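Local coordinates for protein Alpha/beta hydrolase (Paenibacillus sp. VTT E-133280, PDB 6TJ2) that probably hydrolyses methyl salicylate to release salicylic acid, acting outside the cell as an esterase with the alpha/beta-hydrolase fold, at residues Gly119-Gln124 with Glu212-Lys217; Lys135-Phe140 with Lys217-Leu222; Thr73-Glu78 with Lys104-Lys109; Leu229-Asp234 with Ala276-Lys281. All blocks are in the same frame, centred on the assembly; numbering follows the deposited sequence.

Interaction 1: residues Gly119-Gln124 with Glu212-Lys217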
# COMPACT_ATOMS: atom_id res chain seq x y z
N GLY A 119 3.40 22.65 2.82
CA GLY A 119 3.06 23.32 1.58
C GLY A 119 1.69 22.97 1.02
O GLY A 119 1.12 23.79 0.30
N GLY A 120 1.12 21.80 1.39
CA GLY A 120 -0.27 21.55 1.01
C GLY A 120 -1.24 22.56 1.58
O GLY A 120 -2.21 22.96 0.91
N SER A 121 -1.00 22.99 2.81
CA SER A 121 -1.88 24.01 3.42
C SER A 121 -1.72 25.36 2.73
O SER A 121 -2.73 26.11 2.57
CB SER A 121 -1.70 24.13 4.90
OG SER A 121 -0.49 24.75 5.25
N VAL A 122 -0.53 25.66 2.26
CA VAL A 122 -0.22 26.90 1.54
C VAL A 122 -0.85 26.87 0.15
O VAL A 122 -1.43 27.89 -0.28
CB VAL A 122 1.29 27.12 1.49
CG1 VAL A 122 1.59 28.41 0.73
CG2 VAL A 122 1.88 27.18 2.90
N ILE A 123 -0.79 25.76 -0.57
CA ILE A 123 -1.48 25.73 -1.88
C ILE A 123 -2.99 25.88 -1.69
O ILE A 123 -3.66 26.50 -2.55
CB ILE A 123 -1.10 24.57 -2.79
CG1 ILE A 123 -1.65 23.23 -2.31
CG2 ILE A 123 0.42 24.56 -2.96
CD1 ILE A 123 -1.09 22.03 -3.05
N GLN A 124 -3.56 25.35 -0.58
CA GLN A 124 -5.00 25.58 -0.33
C GLN A 124 -5.29 27.07 -0.18
O GLN A 124 -6.23 27.58 -0.82
CB GLN A 124 -5.44 24.81 0.91
CG GLN A 124 -5.49 23.29 0.74
CD GLN A 124 -5.76 22.65 2.08
OE1 GLN A 124 -5.05 22.94 3.07
NE2 GLN A 124 -6.79 21.81 2.16
N GLU A 212 -2.20 27.09 13.51
CA GLU A 212 -3.36 27.96 13.20
C GLU A 212 -4.46 27.17 12.52
O GLU A 212 -4.23 26.37 11.57
CB GLU A 212 -2.93 29.14 12.33
CG GLU A 212 -2.08 30.16 13.01
CD GLU A 212 -1.69 31.26 12.06
OE1 GLU A 212 -0.71 31.10 11.32
OE2 GLU A 212 -2.38 32.31 12.09
N LYS A 213 -5.69 27.38 12.97
CA LYS A 213 -6.90 26.85 12.30
C LYS A 213 -7.11 27.56 10.99
O LYS A 213 -7.02 28.80 10.98
CB LYS A 213 -8.13 27.06 13.18
CG LYS A 213 -8.01 26.42 14.53
CD LYS A 213 -7.53 25.01 14.60
CE LYS A 213 -8.06 24.40 15.89
NZ LYS A 213 -7.34 23.15 16.30
N LEU A 214 -7.32 26.84 9.90
CA LEU A 214 -7.47 27.48 8.59
C LEU A 214 -8.91 27.54 8.14
O LEU A 214 -9.62 26.55 8.22
CB LEU A 214 -6.59 26.70 7.61
CG LEU A 214 -5.12 26.60 8.01
CD1 LEU A 214 -4.39 25.74 7.03
CD2 LEU A 214 -4.47 27.98 8.06
N ASP A 215 -9.29 28.69 7.61
CA ASP A 215 -10.59 28.87 6.94
C ASP A 215 -10.42 28.44 5.48
O ASP A 215 -9.75 29.15 4.69
CB ASP A 215 -11.07 30.31 7.04
CG ASP A 215 -12.44 30.52 6.44
OD1 ASP A 215 -12.91 29.69 5.57
OD2 ASP A 215 -13.08 31.55 6.88
N LEU A 216 -10.99 27.29 5.14
CA LEU A 216 -10.79 26.64 3.83
C LEU A 216 -12.10 26.35 3.11
O LEU A 216 -12.12 25.59 2.17
CB LEU A 216 -9.97 25.36 4.03
CG LEU A 216 -8.61 25.51 4.64
CD1 LEU A 216 -8.02 24.16 4.95
CD2 LEU A 216 -7.70 26.28 3.68
N LYS A 217 -13.16 27.08 3.48
CA LYS A 217 -14.45 26.94 2.79
C LYS A 217 -14.30 27.23 1.30
O LYS A 217 -14.88 26.49 0.46
CB LYS A 217 -15.47 27.90 3.40
CG LYS A 217 -15.81 27.57 4.85
CD LYS A 217 -16.97 28.42 5.32
CE LYS A 217 -17.55 27.86 6.60
NZ LYS A 217 -16.57 27.93 7.71
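Ser121 and Gln124, three residues apart on helix 119-129, face an irregular run of chain, the CA of Ser121 lying 8.4 Å from the CA of Leu214 and the CA of Gln124 7.2 Å from the CA of Leu216. Leu214 and Leu216 alternate with outward-facing Asp215, so both leucines reach the helix. The CB of Ser121 takes the Leu214 CD1 methyl at 3.8 Å. Its OG, lodged between backbone N and carbonyl carbon (chi1 72°), is hydrogen-bonded to Phe118 O and His92 NE2; a small side chain suits this place because it meets a leucine with carbon while its buried hydroxyl stays satisfied. In the alpha/beta-hydrolase fold this is the helix that follows the nucleophile elbow, to which Gly119 probably belongs. At the next turn Leu216 crosses Gln124 at about a right angle. Leu216 CD2 touches Gln124 CB at 3.9 Å, whereas Leu216 CD1 meets the carboxamide end, 3.7 Å from Gln124 OE1 and almost as near to NE2. That amide is buried, and Gln124 NE2 donates to Pro145 O. On the loop side, Leu216 N is bonded to Asp147 OD1, and the backbone of Leu214 pairs with Gly148 and Gln149.

Interaction 2: residues Lys135-Phe140 with Lys217-Leu222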
# COMPACT_ATOMS: atom_id res chain seq x y z
N LYS A 135 -4.24 26.00 -13.17
CA LYS A 135 -4.69 24.90 -14.05
C LYS A 135 -5.07 23.65 -13.23
O LYS A 135 -6.05 22.97 -13.56
CB LYS A 135 -3.58 24.60 -15.07
CG LYS A 135 -3.84 23.44 -16.03
CD LYS A 135 -2.56 22.95 -16.69
CE LYS A 135 -2.37 23.29 -18.14
NZ LYS A 135 -3.59 22.97 -18.93
N ARG A 136 -4.26 23.30 -12.23
CA ARG A 136 -4.40 22.05 -11.45
C ARG A 136 -3.60 22.24 -10.16
O ARG A 136 -2.57 22.94 -10.18
CB ARG A 136 -3.90 20.86 -12.28
CG ARG A 136 -3.97 19.51 -11.58
CD ARG A 136 -3.71 18.33 -12.50
NE ARG A 136 -4.82 18.04 -13.36
CZ ARG A 136 -5.82 17.16 -13.07
NH1 ARG A 136 -5.93 16.39 -11.96
NH2 ARG A 136 -6.78 17.04 -13.98
N ILE A 137 -4.10 21.66 -9.09
CA ILE A 137 -3.44 21.72 -7.76
C ILE A 137 -2.94 20.32 -7.44
O ILE A 137 -3.73 19.35 -7.50
CB ILE A 137 -4.40 22.25 -6.72
CG1 ILE A 137 -5.00 23.60 -7.09
CG2 ILE A 137 -3.70 22.28 -5.39
CD1 ILE A 137 -6.19 23.98 -6.19
N VAL A 138 -1.66 20.18 -7.14
CA VAL A 138 -1.03 18.88 -6.88
C VAL A 138 -0.54 18.86 -5.45
O VAL A 138 0.30 19.70 -5.08
CB VAL A 138 0.10 18.57 -7.88
CG1 VAL A 138 0.76 17.24 -7.54
CG2 VAL A 138 -0.43 18.58 -9.30
N PHE A 139 -1.04 17.94 -4.68
CA PHE A 139 -0.57 17.67 -3.32
C PHE A 139 0.45 16.56 -3.37
O PHE A 139 0.09 15.43 -3.73
CB PHE A 139 -1.73 17.27 -2.42
CG PHE A 139 -2.70 18.39 -2.16
CD1 PHE A 139 -2.69 19.06 -0.94
CD2 PHE A 139 -3.61 18.80 -3.10
CE1 PHE A 139 -3.55 20.11 -0.71
CE2 PHE A 139 -4.48 19.85 -2.88
CZ PHE A 139 -4.41 20.53 -1.69
N PHE A 140 1.69 16.80 -3.07
CA PHE A 140 2.82 15.85 -3.10
C PHE A 140 3.22 15.51 -1.68
O PHE A 140 3.84 16.34 -1.03
CB PHE A 140 3.95 16.38 -3.97
CG PHE A 140 5.28 15.68 -3.83
CD1 PHE A 140 6.48 16.37 -3.98
CD2 PHE A 140 5.34 14.32 -3.56
CE1 PHE A 140 7.68 15.72 -3.77
CE2 PHE A 140 6.54 13.69 -3.32
CZ PHE A 140 7.73 14.40 -3.44
N LYS A 217 -13.16 27.08 3.48
CA LYS A 217 -14.45 26.94 2.79
C LYS A 217 -14.30 27.23 1.30
O LYS A 217 -14.88 26.49 0.46
CB LYS A 217 -15.47 27.90 3.40
CG LYS A 217 -15.81 27.57 4.85
CD LYS A 217 -16.97 28.42 5.32
CE LYS A 217 -17.55 27.86 6.60
NZ LYS A 217 -16.57 27.93 7.71
N LYS A 218 -13.56 28.30 0.95
CA LYS A 218 -13.42 28.67 -0.46
C LYS A 218 -12.69 27.52 -1.18
O LYS A 218 -13.12 27.13 -2.26
CB LYS A 218 -12.78 30.04 -0.65
CG LYS A 218 -12.55 30.38 -2.10
CD LYS A 218 -12.42 31.86 -2.40
CE LYS A 218 -12.47 32.18 -3.88
NZ LYS A 218 -13.76 31.76 -4.47
N PHE A 219 -11.58 27.03 -0.62
CA PHE A 219 -10.82 25.94 -1.27
C PHE A 219 -11.72 24.76 -1.60
O PHE A 219 -11.65 24.22 -2.71
CB PHE A 219 -9.67 25.49 -0.38
CG PHE A 219 -8.99 24.26 -0.92
CD1 PHE A 219 -8.12 24.36 -2.00
CD2 PHE A 219 -9.29 22.99 -0.46
CE1 PHE A 219 -7.58 23.23 -2.56
CE2 PHE A 219 -8.73 21.86 -1.03
CZ PHE A 219 -7.86 21.98 -2.07
N TYR A 220 -12.54 24.37 -0.63
CA TYR A 220 -13.41 23.17 -0.79
C TYR A 220 -14.62 23.48 -1.69
O TYR A 220 -15.22 22.48 -2.10
CB TYR A 220 -13.82 22.59 0.56
CG TYR A 220 -12.66 21.84 1.17
CD1 TYR A 220 -12.23 20.65 0.61
CD2 TYR A 220 -11.93 22.35 2.20
CE1 TYR A 220 -11.14 19.96 1.13
CE2 TYR A 220 -10.81 21.70 2.71
CZ TYR A 220 -10.41 20.49 2.18
OH TYR A 220 -9.31 19.81 2.62
N SER A 221 -14.84 24.70 -2.15
CA SER A 221 -15.87 25.01 -3.17
C SER A 221 -15.26 25.11 -4.56
O SER A 221 -16.03 25.08 -5.52
CB SER A 221 -16.56 26.28 -2.80
OG SER A 221 -15.73 27.40 -3.10
N LEU A 222 -13.94 25.18 -4.70
CA LEU A 222 -13.26 25.40 -6.00
C LEU A 222 -13.46 24.20 -6.91
O LEU A 222 -13.46 23.07 -6.40
CB LEU A 222 -11.75 25.59 -5.77
CG LEU A 222 -11.34 26.87 -5.05
CD1 LEU A 222 -9.81 26.99 -4.98
CD2 LEU A 222 -11.96 28.10 -5.67
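Phe219 reaches from the short helix 217-221 to Ile137 and Phe139 on strand 134-139. Its CG stands anti to the backbone N (chi1 172°), which carries the ring from CB toward the strand. One flank of that ring serves its own segment: CD2 sits over the centre of the Tyr220 ring, 3.6 Å above its plane. On the other flank CE1 meets Ile137 CD1 at 4.0 Å, the methyl lying at the ring edge. At the tip, Phe219 CZ comes 3.8 Å from Phe139 CZ and a little farther from Phe139 CE2, arriving at the edge of the Phe139 ring, near its plane. The two phenylalanines approach from opposite directions, and their long side chains bridge two backbones whose nearest CA atoms, those of Ile137 and Leu222, are 10.6 Å apart. Behind Phe219, Lys218 O receives both Ser221 N and, at 2.8 Å, Ser221 OG, two bonds within this weakly bonded helical turn. Ser127 and Gln128 of helix 119-129 also touch Phe219. The turn belongs to the connection between adjacent parallel strands 134-139 and 226-231, the place where alpha/beta hydrolases commonly carry their lid or cap insertion.

Interaction 3: residues Thr73-Glu78 with Lys104-Lys109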
# COMPACT_ATOMS: atom_id res chain seq x y z
N THR A 73 8.49 24.86 -17.42
CA THR A 73 8.85 26.09 -16.71
C THR A 73 8.59 25.86 -15.21
O THR A 73 7.54 25.30 -14.88
CB THR A 73 8.06 27.28 -17.25
OG1 THR A 73 8.40 27.40 -18.63
CG2 THR A 73 8.43 28.56 -16.54
N VAL A 74 9.56 26.17 -14.39
CA VAL A 74 9.45 25.82 -12.95
C VAL A 74 9.82 27.05 -12.11
O VAL A 74 10.95 27.56 -12.24
CB VAL A 74 10.33 24.63 -12.57
CG1 VAL A 74 10.12 24.25 -11.12
CG2 VAL A 74 10.11 23.44 -13.49
N TYR A 75 8.92 27.47 -11.26
CA TYR A 75 9.13 28.55 -10.26
C TYR A 75 9.18 27.91 -8.88
O TYR A 75 8.32 27.05 -8.56
CB TYR A 75 8.02 29.59 -10.33
CG TYR A 75 7.94 30.29 -11.65
CD1 TYR A 75 7.03 29.88 -12.62
CD2 TYR A 75 8.81 31.31 -11.95
CE1 TYR A 75 6.98 30.48 -13.86
CE2 TYR A 75 8.73 31.94 -13.17
CZ TYR A 75 7.83 31.54 -14.12
OH TYR A 75 7.77 32.19 -15.34
N THR A 76 10.17 28.25 -8.09
CA THR A 76 10.34 27.75 -6.70
C THR A 76 10.45 28.93 -5.74
O THR A 76 11.55 29.22 -5.27
CB THR A 76 11.54 26.83 -6.58
OG1 THR A 76 12.77 27.48 -6.94
CG2 THR A 76 11.40 25.65 -7.51
N PRO A 77 9.36 29.61 -5.45
CA PRO A 77 9.42 30.80 -4.59
C PRO A 77 9.82 30.43 -3.17
O PRO A 77 9.40 29.38 -2.63
CB PRO A 77 7.98 31.34 -4.64
CG PRO A 77 7.14 30.13 -4.97
CD PRO A 77 8.00 29.34 -5.91
N GLU A 78 10.51 31.35 -2.54
CA GLU A 78 10.63 31.32 -1.08
C GLU A 78 9.44 32.09 -0.48
O GLU A 78 8.75 32.87 -1.20
CB GLU A 78 11.93 31.97 -0.64
CG GLU A 78 12.28 31.73 0.81
CD GLU A 78 12.16 30.25 1.10
OE1 GLU A 78 13.17 29.55 0.86
OE2 GLU A 78 11.10 29.83 1.62
N LYS A 104 1.49 37.22 -8.43
CA LYS A 104 0.91 38.43 -9.08
C LYS A 104 2.04 39.22 -9.70
O LYS A 104 1.88 39.74 -10.82
CB LYS A 104 0.14 39.26 -8.07
CG LYS A 104 -1.15 38.61 -7.67
CD LYS A 104 -1.81 39.41 -6.60
CE LYS A 104 -3.21 38.93 -6.35
NZ LYS A 104 -3.78 39.79 -5.28
N GLN A 105 3.17 39.31 -9.05
CA GLN A 105 4.27 40.19 -9.54
C GLN A 105 4.83 39.61 -10.83
O GLN A 105 5.18 40.40 -11.72
CB GLN A 105 5.36 40.34 -8.49
CG GLN A 105 4.97 41.32 -7.38
CD GLN A 105 5.77 41.21 -6.10
OE1 GLN A 105 6.81 40.55 -6.04
NE2 GLN A 105 5.29 41.86 -5.04
N LYS A 106 4.91 38.30 -10.95
CA LYS A 106 5.37 37.65 -12.20
C LYS A 106 4.20 37.43 -13.14
O LYS A 106 4.44 36.88 -14.25
CB LYS A 106 6.13 36.38 -11.86
CG LYS A 106 7.45 36.59 -11.14
CD LYS A 106 8.19 35.31 -10.99
CE LYS A 106 9.52 35.38 -10.29
NZ LYS A 106 10.51 36.13 -11.10
N ASP A 107 2.97 37.80 -12.80
CA ASP A 107 1.73 37.60 -13.56
C ASP A 107 1.65 36.14 -14.04
O ASP A 107 1.25 35.85 -15.19
CB ASP A 107 1.56 38.63 -14.70
CG ASP A 107 0.15 38.63 -15.26
OD1 ASP A 107 -0.80 38.37 -14.53
OD2 ASP A 107 -0.03 38.74 -16.49
N LEU A 108 1.84 35.18 -13.16
CA LEU A 108 1.85 33.75 -13.54
C LEU A 108 0.42 33.31 -13.75
O LEU A 108 -0.46 33.71 -12.95
CB LEU A 108 2.51 32.91 -12.45
CG LEU A 108 3.96 33.24 -12.18
CD1 LEU A 108 4.60 32.31 -11.17
CD2 LEU A 108 4.78 33.25 -13.45
N LYS A 109 0.15 32.51 -14.79
CA LYS A 109 -1.17 31.93 -14.98
C LYS A 109 -1.07 30.60 -15.73
O LYS A 109 0.02 30.25 -16.23
CB LYS A 109 -2.13 32.92 -15.62
CG LYS A 109 -1.56 33.52 -16.86
CD LYS A 109 -2.37 34.70 -17.42
CE LYS A 109 -2.06 36.04 -16.80
NZ LYS A 109 -2.64 37.14 -17.61
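Tyr75 lies with one face of its ring under the two methyls of Leu108. Leu108 CD2 makes a CH-pi contact, 3.9 Å from the centroid of the Tyr75 ring and 30° off the ring normal, while CD1 is displaced toward the rim, nearest Tyr75 CD1 at 3.7 Å. Here the edge strand of the central parallel sheet of the alpha/beta-hydrolase fold, 73-75, meets the turn by which helix 92-105 gives way to strand 111-117. A branched leucine suits the spot, since its forked end covers the ring from CG to CZ; its own CG lies beside the backbone N, opposite the carbonyl carbon (chi1 -62°), which sends the methyls over the ring. Lys106 contributes its aliphatic portion: its CD comes obliquely to Tyr75 CE2 at 4.0 Å, as befits a long side chain at the solvent-exposed margin. Tyr102, farther back on the helix, touches both Tyr75 and Leu108. An alanine in place of Tyr75 removes the whole ring, which would probably uncover the methyls of Leu108 and deprive the Lys106 chain of the surface it lies against. Leu108 is delivered by a Schellman motif, in which Asp107 leaves helical geometry with a positive phi of 47° and its N bonds back to Lys104 O at 3.0 Å. Turning sharply there, the chain brings Leu108 over the ring of Tyr75. Arg133 NH1 then ties the turn down, reaching Leu108 O as well as Asp107 OD1. The other carboxylate oxygen of Asp107, OD2, forms a salt bridge with Lys109 NZ at 3.3 Å, its hydrogen bond weak.

Interaction 4: residues Leu229-Asp234 with Ala276-Lys281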
# COMPACT_ATOMS: atom_id res chain seq x y z
N LEU A 229 0.10 13.09 -5.34
CA LEU A 229 1.31 12.33 -5.64
C LEU A 229 1.86 11.78 -4.33
O LEU A 229 2.20 12.56 -3.45
CB LEU A 229 2.30 13.25 -6.39
CG LEU A 229 3.68 12.62 -6.64
CD1 LEU A 229 3.64 11.28 -7.38
CD2 LEU A 229 4.61 13.61 -7.37
N TYR A 230 1.90 10.46 -4.20
CA TYR A 230 2.25 9.76 -2.96
C TYR A 230 3.43 8.88 -3.16
O TYR A 230 3.40 8.05 -4.09
CB TYR A 230 1.05 8.94 -2.49
CG TYR A 230 1.29 8.13 -1.25
CD1 TYR A 230 1.10 6.77 -1.29
CD2 TYR A 230 1.73 8.70 -0.07
CE1 TYR A 230 1.24 6.00 -0.16
CE2 TYR A 230 1.96 7.92 1.05
CZ TYR A 230 1.69 6.58 1.00
OH TYR A 230 1.88 5.85 2.18
N LEU A 231 4.42 8.98 -2.31
CA LEU A 231 5.56 8.05 -2.27
C LEU A 231 5.38 7.08 -1.11
O LEU A 231 5.12 7.49 0.01
CB LEU A 231 6.89 8.78 -2.18
CG LEU A 231 7.13 9.89 -3.20
CD1 LEU A 231 8.50 10.52 -2.99
CD2 LEU A 231 7.02 9.35 -4.63
N THR A 232 5.49 5.78 -1.41
CA THR A 232 4.93 4.77 -0.47
C THR A 232 5.79 4.54 0.78
O THR A 232 5.26 3.88 1.68
CB THR A 232 4.69 3.45 -1.17
OG1 THR A 232 5.93 2.86 -1.55
CG2 THR A 232 3.78 3.57 -2.38
N GLU A 233 7.00 5.08 0.87
CA GLU A 233 7.79 4.97 2.10
C GLU A 233 7.79 6.33 2.82
O GLU A 233 8.60 6.50 3.75
CB GLU A 233 9.21 4.48 1.81
CG GLU A 233 9.27 2.96 1.54
CD GLU A 233 10.53 2.56 0.84
OE1 GLU A 233 10.75 2.99 -0.31
OE2 GLU A 233 11.33 1.80 1.44
N ASP A 234 6.86 7.23 2.50
CA ASP A 234 6.83 8.54 3.22
C ASP A 234 6.11 8.34 4.55
O ASP A 234 4.88 8.06 4.61
CB ASP A 234 6.16 9.59 2.37
CG ASP A 234 6.35 10.96 2.99
OD1 ASP A 234 6.45 11.04 4.23
OD2 ASP A 234 6.48 11.93 2.20
N ALA A 276 10.62 14.20 -11.27
CA ALA A 276 10.11 15.10 -12.32
C ALA A 276 9.08 14.35 -13.16
O ALA A 276 8.01 14.89 -13.44
CB ALA A 276 11.27 15.60 -13.15
N GLU A 277 9.36 13.12 -13.53
CA GLU A 277 8.40 12.34 -14.33
C GLU A 277 7.10 12.12 -13.57
O GLU A 277 6.03 12.22 -14.16
CB GLU A 277 9.03 11.02 -14.75
CG GLU A 277 10.20 11.17 -15.70
CD GLU A 277 10.95 9.85 -15.88
OE1 GLU A 277 10.67 8.85 -15.15
OE2 GLU A 277 11.83 9.81 -16.73
N LEU A 278 7.19 11.85 -12.29
CA LEU A 278 5.98 11.68 -11.48
C LEU A 278 5.17 12.96 -11.36
O LEU A 278 3.92 12.96 -11.41
CB LEU A 278 6.30 11.17 -10.07
CG LEU A 278 6.79 9.72 -10.02
CD1 LEU A 278 7.36 9.41 -8.66
CD2 LEU A 278 5.65 8.75 -10.38
N MET A 279 5.88 14.09 -11.26
CA MET A 279 5.18 15.38 -11.16
C MET A 279 4.49 15.71 -12.46
O MET A 279 3.39 16.27 -12.45
CB MET A 279 6.17 16.48 -10.77
CG MET A 279 6.64 16.29 -9.34
SD MET A 279 7.97 17.40 -8.95
CE MET A 279 7.97 17.39 -7.15
N VAL A 280 5.08 15.34 -13.62
CA VAL A 280 4.36 15.51 -14.90
C VAL A 280 3.15 14.60 -14.93
O VAL A 280 2.10 14.99 -15.40
CB VAL A 280 5.34 15.26 -16.07
CG1 VAL A 280 4.63 15.21 -17.43
CG2 VAL A 280 6.45 16.31 -16.08
N LYS A 281 3.27 13.35 -14.49
CA LYS A 281 2.13 12.41 -14.50
C LYS A 281 0.98 12.91 -13.62
O LYS A 281 -0.20 12.78 -13.95
CB LYS A 281 2.56 11.05 -13.97
CG LYS A 281 3.09 10.08 -15.01
CD LYS A 281 3.34 8.71 -14.34
CE LYS A 281 2.22 7.70 -14.20
NZ LYS A 281 2.81 6.34 -14.00
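Leu229 spreads its two methyls against neighbouring residues of helix 272-283: its CD1 meets Leu278 CB at 3.8 Å, and its CD2 meets Met279 CG at 3.9 Å. A chi1 of 174° swings the fork of Leu229 away from its own N and onto the helix, where it crosses both partners at about a right angle. Two residues on, Leu231 adds its CD2 methyl, 4.0 Å from Leu278 CD1, so that Leu278 is engaged at CB by one strand leucine and at its tip by the other. Strand alternation puts both leucines on this side of the sheet and Tyr230 on the reverse. This is the packing of the C-terminal helix on the central sheet of an alpha/beta hydrolase. The axes of strand 229-231 and helix 276-281 approach to 9.6 Å and run at 144°, nearer antiparallel than parallel. Ile258 of the neighbouring strand touches Leu229 and Leu278, while the long, unbranched Met279 reaches Thr63 and Trp60. A type I turn from Leu231 to Asp234 follows, with Asp234 N bonded to Leu231 O at 3.0 Å, and sets the acid at a position consistent with the catalytic aspartate of this fold. Asp234 OD2 is hydrogen-bonded to His264 ND1, consistent with a Ser-His-Asp triad. In the same turn Glu233 pairs with Lys261 and, through OE2, with Glu259 N of a neighbouring subunit.

Interactions 1 and 2 adjoin on the same side of the chain's centre: Ile123 CD1 packs 3.5 Å from Ile137 CG2, and Lys217 is common to both. Interaction 4 lies on the opposite side of the chain's centre from interaction 1, their centres about 22 Å apart. Interactions 2 and 4 are joined through adjacent strands, with Phe139 O 2.8 Å from Leu229 N, a probable hydrogen bond, and Phe140 packing on Met279. Interaction 3, at the sheet's edge, touches none of the others; its nearest atoms are about 6 Å from interaction 2. Interactions 1 and 4 connect to the putative Ser-His-Asp triad: interaction 1 begins two residues after Ser117, the probable nucleophile, and interaction 4 contains Asp234.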